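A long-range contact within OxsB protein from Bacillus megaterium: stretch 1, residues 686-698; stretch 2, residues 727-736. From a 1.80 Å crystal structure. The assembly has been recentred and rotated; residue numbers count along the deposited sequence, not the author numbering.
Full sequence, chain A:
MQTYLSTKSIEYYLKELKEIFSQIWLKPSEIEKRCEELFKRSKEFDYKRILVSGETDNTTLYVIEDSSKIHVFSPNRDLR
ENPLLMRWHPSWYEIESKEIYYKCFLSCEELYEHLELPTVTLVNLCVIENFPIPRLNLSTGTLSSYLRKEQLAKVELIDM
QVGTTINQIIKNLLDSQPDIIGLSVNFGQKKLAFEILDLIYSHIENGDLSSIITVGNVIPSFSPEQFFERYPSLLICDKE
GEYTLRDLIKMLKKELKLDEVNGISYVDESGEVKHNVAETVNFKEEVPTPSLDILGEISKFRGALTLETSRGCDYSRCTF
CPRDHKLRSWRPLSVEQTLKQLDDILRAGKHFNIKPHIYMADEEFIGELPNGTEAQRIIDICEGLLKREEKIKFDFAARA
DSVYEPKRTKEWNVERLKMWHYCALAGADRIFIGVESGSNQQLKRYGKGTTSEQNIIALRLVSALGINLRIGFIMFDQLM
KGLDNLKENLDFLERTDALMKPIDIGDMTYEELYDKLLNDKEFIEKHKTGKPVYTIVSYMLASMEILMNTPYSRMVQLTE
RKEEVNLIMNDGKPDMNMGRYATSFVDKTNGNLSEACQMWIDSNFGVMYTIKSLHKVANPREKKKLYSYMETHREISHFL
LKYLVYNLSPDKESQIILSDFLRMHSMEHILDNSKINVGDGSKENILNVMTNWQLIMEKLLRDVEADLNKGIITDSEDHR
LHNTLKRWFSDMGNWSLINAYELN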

# COMPACT_ATOMS: atom_id res chain seq x y z
N ILE A 686 23.88 -5.40 -28.60
CA ILE A 686 23.29 -5.82 -27.32
C ILE A 686 22.23 -6.89 -27.55
O ILE A 686 22.22 -7.92 -26.87
N LEU A 687 21.37 -6.70 -28.55
CA LEU A 687 20.37 -7.72 -28.87
C LEU A 687 21.01 -9.04 -29.27
O LEU A 687 20.52 -10.11 -28.89
N ASN A 688 22.09 -9.00 -30.06
CA ASN A 688 22.77 -10.23 -30.45
C ASN A 688 23.35 -10.94 -29.24
O ASN A 688 23.33 -12.18 -29.17
N VAL A 689 23.90 -10.18 -28.30
CA VAL A 689 24.42 -10.76 -27.07
C VAL A 689 23.29 -11.40 -26.28
O VAL A 689 23.43 -12.51 -25.75
N MET A 690 22.15 -10.71 -26.18
CA MET A 690 21.02 -11.24 -25.42
C MET A 690 20.42 -12.47 -26.09
O MET A 690 20.03 -13.42 -25.40
N THR A 691 20.33 -12.48 -27.43
CA THR A 691 19.91 -13.69 -28.13
C THR A 691 20.76 -14.88 -27.73
O THR A 691 20.26 -16.00 -27.57
N ASN A 692 22.06 -14.65 -27.54
CA ASN A 692 22.97 -15.72 -27.14
C ASN A 692 22.66 -16.19 -25.73
O ASN A 692 22.60 -17.40 -25.46
N TRP A 693 22.46 -15.25 -24.81
CA TRP A 693 22.13 -15.62 -23.44
C TRP A 693 20.78 -16.32 -23.36
O TRP A 693 20.59 -17.19 -22.51
N GLN A 694 19.85 -15.96 -24.24
CA GLN A 694 18.53 -16.58 -24.24
C GLN A 694 18.60 -18.09 -24.46
O GLN A 694 17.67 -18.80 -24.06
N LEU A 695 19.68 -18.59 -25.07
CA LEU A 695 19.86 -20.03 -25.18
C LEU A 695 19.92 -20.71 -23.82
O LEU A 695 19.59 -21.90 -23.70
N ILE A 696 20.32 -19.99 -22.77
CA ILE A 696 20.31 -20.58 -21.44
C ILE A 696 18.88 -20.66 -20.92
O ILE A 696 18.49 -21.64 -20.28
N MET A 697 18.07 -19.63 -21.18
CA MET A 697 16.66 -19.72 -20.83
C MET A 697 15.98 -20.85 -21.58
O MET A 697 15.10 -21.54 -21.03
N GLU A 698 16.37 -21.08 -22.85
CA GLU A 698 15.79 -22.21 -23.57
C GLU A 698 16.09 -23.52 -22.85
O GLU A 698 15.21 -24.38 -22.74
N ARG A 727 4.76 -21.14 -27.83
CA ARG A 727 5.00 -19.79 -28.33
C ARG A 727 6.40 -19.31 -28.00
O ARG A 727 7.07 -18.71 -28.85
N TRP A 728 6.87 -19.56 -26.77
CA TRP A 728 8.21 -19.11 -26.38
C TRP A 728 9.28 -19.68 -27.32
O TRP A 728 10.15 -18.95 -27.80
N PHE A 729 9.23 -20.99 -27.57
CA PHE A 729 10.22 -21.60 -28.45
C PHE A 729 10.15 -21.00 -29.84
O PHE A 729 11.19 -20.70 -30.44
N SER A 730 8.94 -20.77 -30.36
CA SER A 730 8.81 -20.22 -31.70
C SER A 730 9.23 -18.75 -31.76
O SER A 730 9.57 -18.27 -32.85
N ASP A 731 9.23 -18.04 -30.64
CA ASP A 731 9.61 -16.63 -30.61
C ASP A 731 11.07 -16.40 -30.29
O ASP A 731 11.47 -15.24 -30.15
N MET A 732 11.88 -17.45 -30.17
CA MET A 732 13.28 -17.27 -29.77
C MET A 732 14.01 -16.34 -30.73
O MET A 732 13.87 -16.43 -31.95
N GLY A 733 14.82 -15.44 -30.16
CA GLY A 733 15.59 -14.50 -30.94
C GLY A 733 14.80 -13.39 -31.60
O GLY A 733 15.40 -12.51 -32.22
N ASN A 734 13.47 -13.43 -31.51
CA ASN A 734 12.61 -12.33 -31.93
C ASN A 734 12.45 -11.35 -30.77
O ASN A 734 12.14 -11.76 -29.65
N TRP A 735 12.65 -10.07 -31.05
CA TRP A 735 12.58 -9.06 -30.00
C TRP A 735 11.66 -7.92 -30.44
O TRP A 735 11.59 -7.57 -31.62
N SER A 736 10.93 -7.37 -29.46
CA SER A 736 10.02 -6.24 -29.69
C SER A 736 9.59 -5.59 -28.37
O SER A 736 9.58 -6.22 -27.31

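The most distinctive feature of this contact is the double use of the Gln 694 side chain, which reaches from a helix into a type II beta turn running from Asp 731 to Asn 734 and ties itself to the turn both directly and through a water. Its carbonyl oxygen OE1 accepts a short hydrogen bond from the backbone, Gly 733 N to Gln 694 OE1 at 2.7 Å with an N-H...O angle of 154°. The amide nitrogen, Gln 694 NE2, donates to water 1 at 3.0 Å, and the same water donates to Asp 731 O at 2.9 Å and to Asn 734 O at 2.8 Å. Chi1 and chi2 are both t, so the chain is extended as it leaves the helix and delivers its amide to the turn. The turn itself is closed by Asn 734 N donating to Asp 731 O at 3.0 Å. Gly 733 adopts phi/psi of 72/-5°, and its positive phi by itself favours glycine; an ideal CB here would lie 3.8 Å from Thr 691 CG2.

Beyond the turn, Trp 735 is the most extensively covered residue of the contact. Its CA-to-CB bond points toward the helix, and with chi1 m and chi2 104° the indole engages successive turns of that helix. At the ring edge, Trp 735 NE1 donates to Thr 691 OG1 at 2.9 Å, nearly linear at 171°. Thr 691, in the m rotamer, in turn donates from OG1 to Leu 687 O at 3.1 Å, so the hydroxyl acts as acceptor and donor at once. One face of the indole receives Met 690, whose chi angles t, t and p place CE 3.5 Å from the centroid of the Trp 735 six-membered ring and only 7° off its normal, a CH-pi contact. Met 690 SD also lies over this face, 4.4 Å from the same centroid. Leu 687 (m, t) extends the apolar packing, with CD1 4.2 Å from Trp 735 CB.

At the other end of the contact, Trp 728 projects toward the helix from the helical part of the second stretch, with chi1 t and chi2 94°. Its benzo ring meets the aliphatic parts of two residues obliquely: Trp 728 CZ2 is 3.5 Å from Met 697 CG and 3.7 Å from Gln 694 CG. Met 697, t at chi1 and p at chi2, points toward the second stretch, as does Gln 694. The carbons of Glu 698 (t, t) also serve as packing surface, with CB 3.8 Å from Trp 728 CZ3 and CG 3.9 Å from Phe 729 CE1, the latter at the edge of the phenyl ring.

Met 732 (m, t, p) leaves its backbone sideways, but its end approaches the helix. There its methyl CE lies 3.8 Å from Leu 695 CD2 and 3.3 Å from Glu 698 OE1. Together the two stretches bury 647 Å², both sides summed.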

# COMPACT_ATOMS: atom_id res chain seq x y z
CB ILE A 686 22.75 -4.58 -26.57
CG1 ILE A 686 23.91 -3.79 -25.98
CG2 ILE A 686 21.77 -4.97 -25.46
CD1 ILE A 686 23.54 -2.41 -25.47
CB LEU A 687 19.44 -7.22 -29.97
CG LEU A 687 18.39 -6.18 -29.62
CD1 LEU A 687 17.29 -6.18 -30.67
CD2 LEU A 687 17.81 -6.41 -28.23
CB ASN A 688 23.90 -9.94 -31.45
CG ASN A 688 23.41 -9.73 -32.86
OD1 ASN A 688 22.31 -10.14 -33.23
ND2 ASN A 688 24.24 -9.08 -33.67
CB VAL A 689 25.15 -9.68 -26.25
CG1 VAL A 689 25.62 -10.23 -24.91
CG2 VAL A 689 26.34 -9.11 -27.04
CB MET A 690 19.97 -10.16 -25.22
CG MET A 690 18.82 -10.58 -24.31
SD MET A 690 17.86 -9.17 -23.70
CE MET A 690 17.10 -8.53 -25.19
CB THR A 691 19.98 -13.47 -29.65
OG1 THR A 691 19.00 -12.51 -30.05
CG2 THR A 691 19.72 -14.78 -30.38
CB ASN A 692 24.41 -15.24 -27.24
CG ASN A 692 25.37 -16.36 -27.59
OD1 ASN A 692 26.36 -16.58 -26.90
ND2 ASN A 692 25.05 -17.09 -28.65
CB TRP A 693 22.13 -14.37 -22.56
CG TRP A 693 22.18 -14.69 -21.12
CD1 TRP A 693 21.13 -14.64 -20.22
CD2 TRP A 693 23.31 -15.15 -20.39
NE1 TRP A 693 21.58 -15.02 -18.97
CE2 TRP A 693 22.91 -15.33 -19.05
CE3 TRP A 693 24.65 -15.41 -20.73
CZ2 TRP A 693 23.78 -15.77 -18.06
CZ3 TRP A 693 25.51 -15.84 -19.75
CH2 TRP A 693 25.08 -16.01 -18.43
CB GLN A 694 17.66 -15.92 -25.31
CG GLN A 694 16.23 -16.46 -25.38
CD GLN A 694 15.37 -15.75 -26.40
OE1 GLN A 694 15.69 -15.74 -27.59
NE2 GLN A 694 14.27 -15.15 -25.95
CB LEU A 695 21.13 -20.34 -25.98
CG LEU A 695 21.12 -19.84 -27.43
CD1 LEU A 695 22.52 -20.00 -28.02
CD2 LEU A 695 20.09 -20.62 -28.25
CB ILE A 696 21.21 -19.79 -20.48
CG1 ILE A 696 22.61 -19.65 -21.07
CG2 ILE A 696 21.28 -20.51 -19.14
CD1 ILE A 696 23.46 -18.68 -20.30
CB MET A 697 15.96 -18.39 -21.12
CG MET A 697 14.53 -18.32 -20.63
SD MET A 697 14.46 -18.23 -18.82
CE MET A 697 12.69 -18.41 -18.65
CB GLU A 698 16.32 -22.28 -25.02
CG GLU A 698 15.65 -23.44 -25.78
CD GLU A 698 16.30 -23.80 -27.11
OE1 GLU A 698 17.38 -23.26 -27.42
OE2 GLU A 698 15.71 -24.63 -27.84
CB ARG A 727 3.95 -18.84 -27.76
CG ARG A 727 3.94 -17.46 -28.37
CD ARG A 727 2.80 -16.64 -27.79
NE ARG A 727 1.61 -17.47 -27.65
CZ ARG A 727 0.71 -17.66 -28.62
NH1 ARG A 727 -0.33 -18.45 -28.41
NH2 ARG A 727 0.86 -17.04 -29.79
CB TRP A 728 8.52 -19.51 -24.93
CG TRP A 728 9.74 -18.78 -24.40
CD1 TRP A 728 9.75 -17.62 -23.68
CD2 TRP A 728 11.12 -19.15 -24.58
NE1 TRP A 728 11.05 -17.24 -23.39
CE2 TRP A 728 11.90 -18.17 -23.93
CE3 TRP A 728 11.76 -20.22 -25.21
CZ2 TRP A 728 13.30 -18.23 -23.90
CZ3 TRP A 728 13.14 -20.27 -25.19
CH2 TRP A 728 13.90 -19.28 -24.54
CB PHE A 729 10.02 -23.12 -28.49
CG PHE A 729 10.32 -23.81 -27.18
CD1 PHE A 729 11.52 -23.56 -26.52
CD2 PHE A 729 9.39 -24.66 -26.58
CE1 PHE A 729 11.82 -24.17 -25.30
CE2 PHE A 729 9.67 -25.28 -25.37
CZ PHE A 729 10.89 -25.03 -24.73
CB SER A 730 7.38 -20.37 -32.21
OG SER A 730 6.65 -19.18 -32.00
CB ASP A 731 8.75 -15.87 -29.60
CG ASP A 731 7.31 -15.73 -30.04
OD1 ASP A 731 7.06 -15.86 -31.26
OD2 ASP A 731 6.43 -15.50 -29.19
CB MET A 732 14.01 -18.61 -29.73
CG MET A 732 13.63 -19.48 -28.56
SD MET A 732 14.65 -20.94 -28.44
CE MET A 732 16.29 -20.25 -28.29
CB ASN A 734 11.24 -12.88 -32.36
CG ASN A 734 10.95 -12.65 -33.82
OD1 ASN A 734 11.75 -12.04 -34.54
ND2 ASN A 734 9.80 -13.14 -34.28
CB TRP A 735 13.99 -8.53 -29.66
CG TRP A 735 14.94 -9.61 -29.15
CD1 TRP A 735 15.97 -10.19 -29.85
CD2 TRP A 735 14.94 -10.23 -27.85
NE1 TRP A 735 16.61 -11.12 -29.06
CE2 TRP A 735 15.99 -11.16 -27.83
CE3 TRP A 735 14.14 -10.08 -26.71
CZ2 TRP A 735 16.27 -11.95 -26.71
CZ3 TRP A 735 14.43 -10.86 -25.59
CH2 TRP A 735 15.48 -11.79 -25.61
CB SER A 736 8.78 -6.69 -30.48
OG SER A 736 7.95 -7.54 -29.71
O HOH W 1 12.27 -13.88 -27.76